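Local coordinates for protein D-mandelate dehydrogenase (Rhodotorula graminis, PDB 2W2K) that probably interconverts D-mandelate and its 2-keto acid, benzoylformate, using a nicotinamide cofactor, at residues Lys232-Leu237 / Gly258-Gln263; Val224-Pro229 / Ile252-Arg257. All blocks are in the same frame, centred on the assembly; numbering follows the deposited sequence.

Interaction 1. Residues Lys232-Leu237 / Gly258-Gln263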
ATOM      1  N   LYS B 232      -5.522 -29.057   9.396  1.00 13.84           N
ATOM      2  CA  LYS B 232      -4.380 -29.942   9.670  1.00 15.01           C
ATOM      3  C   LYS B 232      -3.396 -30.002   8.488  1.00 13.80           C
ATOM      4  O   LYS B 232      -2.164 -29.915   8.677  1.00 14.60           O
ATOM      5  CB  LYS B 232      -4.851 -31.356  10.061  1.00 15.68           C
ATOM      6  CG  LYS B 232      -3.723 -32.222  10.611  1.00 27.46           C
ATOM      7  N   LEU B 233      -3.947 -30.115   7.279  1.00 13.97           N
ATOM      8  CA  LEU B 233      -3.139 -30.331   6.064  1.00 14.90           C
ATOM      9  C   LEU B 233      -2.427 -29.063   5.559  1.00 15.25           C
ATOM     10  O   LEU B 233      -1.549 -29.147   4.697  1.00 14.62           O
ATOM     11  CB  LEU B 233      -3.974 -30.999   4.955  1.00 16.76           C
ATOM     12  CG  LEU B 233      -4.398 -32.474   5.150  1.00 15.63           C
ATOM     13  CD1 LEU B 233      -5.369 -32.919   4.036  1.00 18.07           C
ATOM     14  CD2 LEU B 233      -3.180 -33.411   5.226  1.00 15.33           C
ATOM     15  N   THR B 234      -2.782 -27.897   6.108  1.00 12.67           N
ATOM     16  CA  THR B 234      -2.034 -26.658   5.801  1.00 11.69           C
ATOM     17  C   THR B 234      -1.150 -26.112   6.968  1.00 12.78           C
ATOM     18  O   THR B 234      -0.572 -25.018   6.854  1.00 10.60           O
ATOM     19  CB  THR B 234      -2.961 -25.540   5.186  1.00 14.25           C
ATOM     20  OG1 THR B 234      -3.986 -25.179   6.119  1.00 14.91           O
ATOM     21  CG2 THR B 234      -3.628 -26.037   3.883  1.00 13.08           C
ATOM     22  N   HIS B 235      -1.034 -26.864   8.076  1.00 12.04           N
ATOM     23  CA  HIS B 235      -0.064 -26.514   9.142  1.00 12.63           C
ATOM     24  C   HIS B 235       1.391 -26.642   8.661  1.00 12.09           C
ATOM     25  O   HIS B 235       1.792 -27.703   8.198  1.00 11.80           O
ATOM     26  CB  HIS B 235      -0.292 -27.363  10.411  1.00 15.93           C
ATOM     27  CG  HIS B 235       0.590 -26.981  11.569  1.00 18.23           C
ATOM     28  ND1 HIS B 235       1.799 -27.598  11.818  1.00 18.66           N
ATOM     29  CD2 HIS B 235       0.432 -26.056  12.552  1.00 12.95           C
ATOM     30  CE1 HIS B 235       2.355 -27.062  12.890  1.00 15.74           C
ATOM     31  NE2 HIS B 235       1.544 -26.130  13.360  1.00 17.13           N
ATOM     32  N   HIS B 236       2.177 -25.563   8.764  1.00  9.72           N
ATOM     33  CA  HIS B 236       3.532 -25.530   8.216  1.00  9.49           C
ATOM     34  C   HIS B 236       3.589 -25.926   6.711  1.00 13.82           C
ATOM     35  O   HIS B 236       4.568 -26.564   6.259  1.00  9.96           O
ATOM     36  CB  HIS B 236       4.503 -26.383   9.075  1.00  7.79           C
ATOM     37  CG  HIS B 236       4.839 -25.788  10.417  1.00 15.54           C
ATOM     38  ND1 HIS B 236       5.787 -26.345  11.254  1.00 15.76           N
ATOM     39  CD2 HIS B 236       4.361 -24.696  11.068  1.00 14.58           C
ATOM     40  CE1 HIS B 236       5.876 -25.625  12.362  1.00 19.36           C
ATOM     41  NE2 HIS B 236       5.025 -24.614  12.271  1.00 12.94           N
ATOM     42  N   LEU B 237       2.553 -25.541   5.939  1.00 11.60           N
ATOM     43  CA  LEU B 237       2.555 -25.696   4.469  1.00 10.28           C
ATOM     44  C   LEU B 237       3.809 -25.060   3.856  1.00 11.25           C
ATOM     45  O   LEU B 237       4.412 -25.637   2.931  1.00 11.43           O
ATOM     46  CB  LEU B 237       1.287 -25.066   3.820  1.00  8.76           C
ATOM     47  CG  LEU B 237       0.979 -25.342   2.341  1.00 12.60           C
ATOM     48  CD1 LEU B 237       0.640 -26.834   2.133  1.00 17.09           C
ATOM     49  CD2 LEU B 237      -0.139 -24.434   1.768  1.00 10.89           C
ATOM     50  N   GLY B 258      -1.525 -17.588  11.072  1.00  9.87           N
ATOM     51  CA  GLY B 258      -0.096 -17.591  11.468  1.00  8.04           C
ATOM     52  C   GLY B 258       0.660 -18.915  11.251  1.00  8.34           C
ATOM     53  O   GLY B 258       1.732 -18.908  10.635  1.00  8.72           O
ATOM     54  N   PRO B 259       0.132 -20.055  11.762  1.00 10.09           N
ATOM     55  CA  PRO B 259       0.871 -21.322  11.604  1.00 11.58           C
ATOM     56  C   PRO B 259       0.975 -21.906  10.183  1.00 11.76           C
ATOM     57  O   PRO B 259       1.602 -22.951  10.027  1.00 11.56           O
ATOM     58  CB  PRO B 259       0.108 -22.299  12.520  1.00 12.02           C
ATOM     59  CG  PRO B 259      -0.625 -21.385  13.518  1.00 12.57           C
ATOM     60  CD  PRO B 259      -1.071 -20.256  12.593  1.00 10.73           C
ATOM     61  N   VAL B 260       0.384 -21.263   9.174  1.00  8.72           N
ATOM     62  CA  VAL B 260       0.565 -21.743   7.777  1.00  8.00           C
ATOM     63  C   VAL B 260       2.057 -21.658   7.340  1.00 10.69           C
ATOM     64  O   VAL B 260       2.548 -22.508   6.556  1.00  7.54           O
ATOM     65  CB  VAL B 260      -0.425 -21.083   6.772  1.00  8.86           C
ATOM     66  CG1 VAL B 260      -0.156 -21.565   5.315  1.00  8.21           C
ATOM     67  CG2 VAL B 260      -1.877 -21.378   7.167  1.00  5.67           C
ATOM     68  N   ILE B 261       2.772 -20.666   7.895  1.00  9.31           N
ATOM     69  CA  ILE B 261       4.240 -20.526   7.703  1.00  7.87           C
ATOM     70  C   ILE B 261       5.020 -20.862   8.985  1.00 11.01           C
ATOM     71  O   ILE B 261       4.712 -20.325  10.051  1.00 10.10           O
ATOM     72  CB  ILE B 261       4.643 -19.087   7.269  1.00  6.91           C
ATOM     73  CG1 ILE B 261       3.870 -18.654   5.995  1.00  5.76           C
ATOM     74  CG2 ILE B 261       6.172 -19.003   7.033  1.00  7.80           C
ATOM     75  CD1 ILE B 261       4.237 -17.211   5.461  1.00  6.94           C
ATOM     76  N   SER B 262       6.037 -21.724   8.875  1.00  8.78           N
ATOM     77  CA  SER B 262       6.897 -22.066  10.030  1.00  8.99           C
ATOM     78  C   SER B 262       7.768 -20.843  10.438  1.00 12.30           C
ATOM     79  O   SER B 262       8.608 -20.378   9.647  1.00 10.91           O
ATOM     80  CB  SER B 262       7.784 -23.272   9.690  1.00  9.13           C
ATOM     81  OG  SER B 262       8.892 -23.334  10.597  1.00 11.73           O
ATOM     82  N   GLN B 263       7.546 -20.312  11.639  1.00 12.23           N
ATOM     83  CA  GLN B 263       8.309 -19.143  12.124  1.00 13.78           C
ATOM     84  C   GLN B 263       9.835 -19.357  12.082  1.00 11.38           C
ATOM     85  O   GLN B 263      10.581 -18.509  11.575  1.00 11.03           O
ATOM     86  CB  GLN B 263       7.823 -18.712  13.516  1.00 14.37           C
ATOM     87  CG  GLN B 263       8.583 -17.526  14.157  1.00 14.98           C
ATOM     88  CD  GLN B 263       7.845 -16.983  15.374  1.00 14.76           C
ATOM     89  OE1 GLN B 263       6.710 -16.515  15.261  1.00 13.25           O
ATOM     90  NE2 GLN B 263       8.479 -17.060  16.549  1.00 18.33           N
TER
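In the Rossmann-type nucleotide-binding domain, the loops that follow strands 223-226 and 250-254 meet here, a type II beta turn from Thr234 to Leu237 lying against the short 3-10 segment 258-260. The CG of His236 stands anti to the carbonyl carbon (chi1 -72°), and although the bond to CB leads away from segment 258-263, the ring itself swings back over Ser262. Ser262 CB sits 3.8 Å from the centroid of the His236 ring and almost exactly on its normal, which makes a CH-pi contact over the face. The opposite face is covered from within the same turn, His235 CE1 lying 3.5 Å above the His236 ring plane, so the ring is sandwiched. Beyond the two segments, His236 NE2 is hydrogen-bonded to Glu284 OE2, which should help fix the rotation of the ring. The His235 ring, its CG anti to the backbone N, crosses Pro259 at about a right angle and brings CD2 to 3.8 Å from Pro259 CB. Leu237 CB packs 4.1 Å from Val260 CG1, and Val260 CA makes a CA-H...O contact with Thr234 O. The backbone joins the loops through a nearly straight hydrogen bond from His236 N to Pro259 O, 3.0 Å long and in the carbonyl plane. The same Pro259 O lies in plane at the edge of the His236 ring, 3.4 Å from His236 CD2.

Interaction 2. Residues Val224-Pro229 / Ile252-Arg257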
ATOM      1  N   VAL B 224       5.715 -14.186  -3.114  1.00  6.68           N
ATOM      2  CA  VAL B 224       4.658 -15.193  -2.826  1.00  5.08           C
ATOM      3  C   VAL B 224       3.523 -14.581  -1.964  1.00  7.87           C
ATOM      4  O   VAL B 224       3.812 -13.851  -1.001  1.00  6.52           O
ATOM      5  CB  VAL B 224       5.266 -16.461  -2.145  1.00  4.67           C
ATOM      6  CG1 VAL B 224       4.174 -17.419  -1.609  1.00  7.04           C
ATOM      7  CG2 VAL B 224       6.197 -17.223  -3.121  1.00  6.45           C
ATOM      8  N   SER B 225       2.252 -14.868  -2.310  1.00  5.25           N
ATOM      9  CA  SER B 225       1.092 -14.451  -1.480  1.00  6.40           C
ATOM     10  C   SER B 225       0.367 -15.681  -0.933  1.00  6.68           C
ATOM     11  O   SER B 225      -0.193 -16.479  -1.716  1.00  6.55           O
ATOM     12  CB  SER B 225       0.098 -13.570  -2.267  1.00  6.29           C
ATOM     13  OG  SER B 225      -1.088 -13.278  -1.513  1.00  8.64           O
ATOM     14  N   VAL B 226       0.387 -15.835   0.396  1.00  6.02           N
ATOM     15  CA  VAL B 226      -0.291 -16.983   1.084  1.00  7.89           C
ATOM     16  C   VAL B 226      -1.755 -16.642   1.429  1.00  6.35           C
ATOM     17  O   VAL B 226      -2.013 -15.755   2.251  1.00  6.55           O
ATOM     18  CB  VAL B 226       0.504 -17.448   2.370  1.00  7.49           C
ATOM     19  CG1 VAL B 226      -0.159 -18.692   3.040  1.00  4.93           C
ATOM     20  CG2 VAL B 226       2.007 -17.742   2.037  1.00  6.86           C
ATOM     21  N   SER B 227      -2.709 -17.376   0.837  1.00  5.85           N
ATOM     22  CA  SER B 227      -4.158 -17.206   1.116  1.00  8.41           C
ATOM     23  C   SER B 227      -4.906 -18.544   0.921  1.00 10.53           C
ATOM     24  O   SER B 227      -5.457 -18.808  -0.161  1.00  9.12           O
ATOM     25  CB  SER B 227      -4.767 -16.101   0.224  1.00 10.78           C
ATOM     26  OG  SER B 227      -6.118 -15.801   0.606  1.00 11.04           O
ATOM     27  N   VAL B 228      -4.922 -19.367   1.978  1.00 11.60           N
ATOM     28  CA  VAL B 228      -5.564 -20.692   1.982  1.00 12.77           C
ATOM     29  C   VAL B 228      -6.263 -20.894   3.339  1.00 13.69           C
ATOM     30  O   VAL B 228      -5.877 -20.261   4.339  1.00 11.75           O
ATOM     31  CB  VAL B 228      -4.540 -21.875   1.793  1.00 13.70           C
ATOM     32  CG1 VAL B 228      -4.000 -21.942   0.366  1.00 12.72           C
ATOM     33  CG2 VAL B 228      -3.396 -21.807   2.817  1.00 15.65           C
ATOM     34  N   PRO B 229      -7.263 -21.796   3.391  1.00 12.05           N
ATOM     35  CA  PRO B 229      -7.896 -22.140   4.684  1.00 14.24           C
ATOM     36  C   PRO B 229      -6.910 -22.855   5.612  1.00 14.21           C
ATOM     37  O   PRO B 229      -6.133 -23.700   5.136  1.00 14.48           O
ATOM     38  CB  PRO B 229      -9.026 -23.115   4.280  1.00 16.10           C
ATOM     39  CG  PRO B 229      -9.208 -22.948   2.809  1.00 20.04           C
ATOM     40  CD  PRO B 229      -7.869 -22.530   2.261  1.00 15.71           C
ATOM     41  N   ILE B 252       8.005 -12.629   0.630  1.00  7.41           N
ATOM     42  CA  ILE B 252       6.744 -13.361   0.953  1.00  6.42           C
ATOM     43  C   ILE B 252       5.799 -12.560   1.870  1.00  7.18           C
ATOM     44  O   ILE B 252       6.277 -11.808   2.744  1.00  5.50           O
ATOM     45  CB  ILE B 252       7.027 -14.767   1.553  1.00  6.18           C
ATOM     46  CG1 ILE B 252       5.726 -15.596   1.687  1.00  6.69           C
ATOM     47  CG2 ILE B 252       7.786 -14.665   2.885  1.00  9.73           C
ATOM     48  CD1 ILE B 252       6.022 -17.105   1.913  1.00  7.46           C
ATOM     49  N   VAL B 253       4.483 -12.680   1.642  1.00  5.60           N
ATOM     50  CA  VAL B 253       3.457 -12.072   2.541  1.00  5.79           C
ATOM     51  C   VAL B 253       2.403 -13.118   2.989  1.00  7.42           C
ATOM     52  O   VAL B 253       2.098 -14.071   2.242  1.00  7.34           O
ATOM     53  CB  VAL B 253       2.749 -10.803   1.920  1.00  6.41           C
ATOM     54  CG1 VAL B 253       3.792  -9.762   1.406  1.00  7.10           C
ATOM     55  CG2 VAL B 253       1.767 -11.172   0.843  1.00  8.83           C
ATOM     56  N   ASN B 254       1.851 -12.940   4.194  1.00  5.75           N
ATOM     57  CA  ASN B 254       0.820 -13.863   4.730  1.00  7.67           C
ATOM     58  C   ASN B 254      -0.359 -13.088   5.335  1.00  8.35           C
ATOM     59  O   ASN B 254      -0.153 -12.276   6.269  1.00  8.11           O
ATOM     60  CB  ASN B 254       1.443 -14.834   5.773  1.00  6.63           C
ATOM     61  CG  ASN B 254       0.491 -15.970   6.203  1.00  9.58           C
ATOM     62  OD1 ASN B 254      -0.570 -16.205   5.597  1.00  9.57           O
ATOM     63  ND2 ASN B 254       0.898 -16.710   7.240  1.00  9.69           N
ATOM     64  N   THR B 255      -1.572 -13.332   4.806  1.00  3.56           N
ATOM     65  CA  THR B 255      -2.812 -12.785   5.385  1.00  5.74           C
ATOM     66  C   THR B 255      -3.806 -13.884   5.805  1.00  9.64           C
ATOM     67  O   THR B 255      -4.952 -13.579   6.166  1.00  8.19           O
ATOM     68  CB  THR B 255      -3.517 -11.773   4.440  1.00  5.81           C
ATOM     69  OG1 THR B 255      -3.861 -12.421   3.191  1.00  8.08           O
ATOM     70  CG2 THR B 255      -2.593 -10.556   4.166  1.00  4.87           C
ATOM     71  N   ALA B 256      -3.349 -15.143   5.779  1.00 10.13           N
ATOM     72  CA  ALA B 256      -4.200 -16.309   6.075  1.00  8.05           C
ATOM     73  C   ALA B 256      -4.314 -16.610   7.587  1.00  9.59           C
ATOM     74  O   ALA B 256      -5.053 -15.918   8.297  1.00 10.23           O
ATOM     75  CB  ALA B 256      -3.717 -17.533   5.246  1.00  5.19           C
ATOM     76  N   ARG B 257      -3.610 -17.629   8.085  1.00 11.21           N
ATOM     77  CA  ARG B 257      -3.423 -17.796   9.536  1.00 11.34           C
ATOM     78  C   ARG B 257      -1.924 -17.969   9.860  1.00  9.63           C
ATOM     79  O   ARG B 257      -1.139 -18.433   9.017  1.00  8.72           O
ATOM     80  CB  ARG B 257      -4.256 -18.980  10.080  1.00 11.30           C
ATOM     81  CG  ARG B 257      -5.786 -18.743  10.125  1.00 13.24           C
ATOM     82  CD  ARG B 257      -6.210 -17.709  11.199  1.00 20.82           C
ATOM     83  NE  ARG B 257      -7.454 -17.042  10.813  1.00 34.89           N
ATOM     84  CZ  ARG B 257      -8.678 -17.462  11.125  1.00 40.33           C
ATOM     85  NH1 ARG B 257      -8.852 -18.564  11.852  1.00 44.87           N
ATOM     86  NH2 ARG B 257      -9.736 -16.777  10.708  1.00 33.17           N
TER
HETATM   87  O   HOH W   1      -1.698 -13.004   1.421  1.00  7.43           O
HETATM   88  O   HOH W   2      -5.990 -14.322   2.829  1.00 11.49           O
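Two backbone hydrogen bonds set the parallel register of strands 224-226 and 252-254: Val253 N gives to Val224 O at 3.0 Å, nearly along the C=O axis, and Val226 N gives to Val253 O at 3.1 Å. On the sheet face carrying Val224, Val226, Ile252 and Asn254, the Val224 and Ile252 side chains run side by side, and Ile252 CD1 reaches across obliquely to Val226 CG2 at 4.1 Å. Asn254, with CG anti to the backbone N (chi1 -171°), brings OD1 to 3.6 Å from Val226 CG1. That oxygen also accepts from Ala256 N, two residues on, at 3.0 Å, an Asx turn in which the donor stands above the amide plane; ND2 gives to Arg257 O at 3.2 Å. An alanine at Asn254 would lose both bonds and would probably loosen the turn that places Thr255 and Ala256, which bind NAD(+) together with Val228. Ala256 CB meets Val228 O at 3.6 Å where the two chains leave the sheet. One water donates to Ser225 OG and Val226 O and is also hydrogen-bonded to Thr255 OG1, while a second links Thr255 OG1 with Ser227 OG at 2.7 Å from the latter. Farther out, Gln175 of helix 173-185 bonds Ser225 OG, helix 114-130 packs on Val253 and Thr255, and strand 275-280 flanks strand 250-254 on the side away from strand 223-226.

Both interactions join the same two neighbouring strand-and-loop units of the nucleotide-binding domain, at successive levels. Interaction 2 is buried at the ends of the parallel strands, where regular backbone bonding and branched aliphatic packing dominate and water bridges polar groups beside the cofactor-binding residues. Interaction 1, some 10 Å away between centres, is only partly buried; a single backbone bond crosses it, and its packing mixes one imidazole face on a serine with proline, valine and backbone contacts. The two are directly coupled: Thr234 OG1 lies 2.8 Å from Pro229 O in a probable hydrogen bond, Val260 CG1 packs 3.7 Å from Val226 CG1, and Ile261 CD1 reaches Asn254 CB, so the loop contact rests on the strand contact.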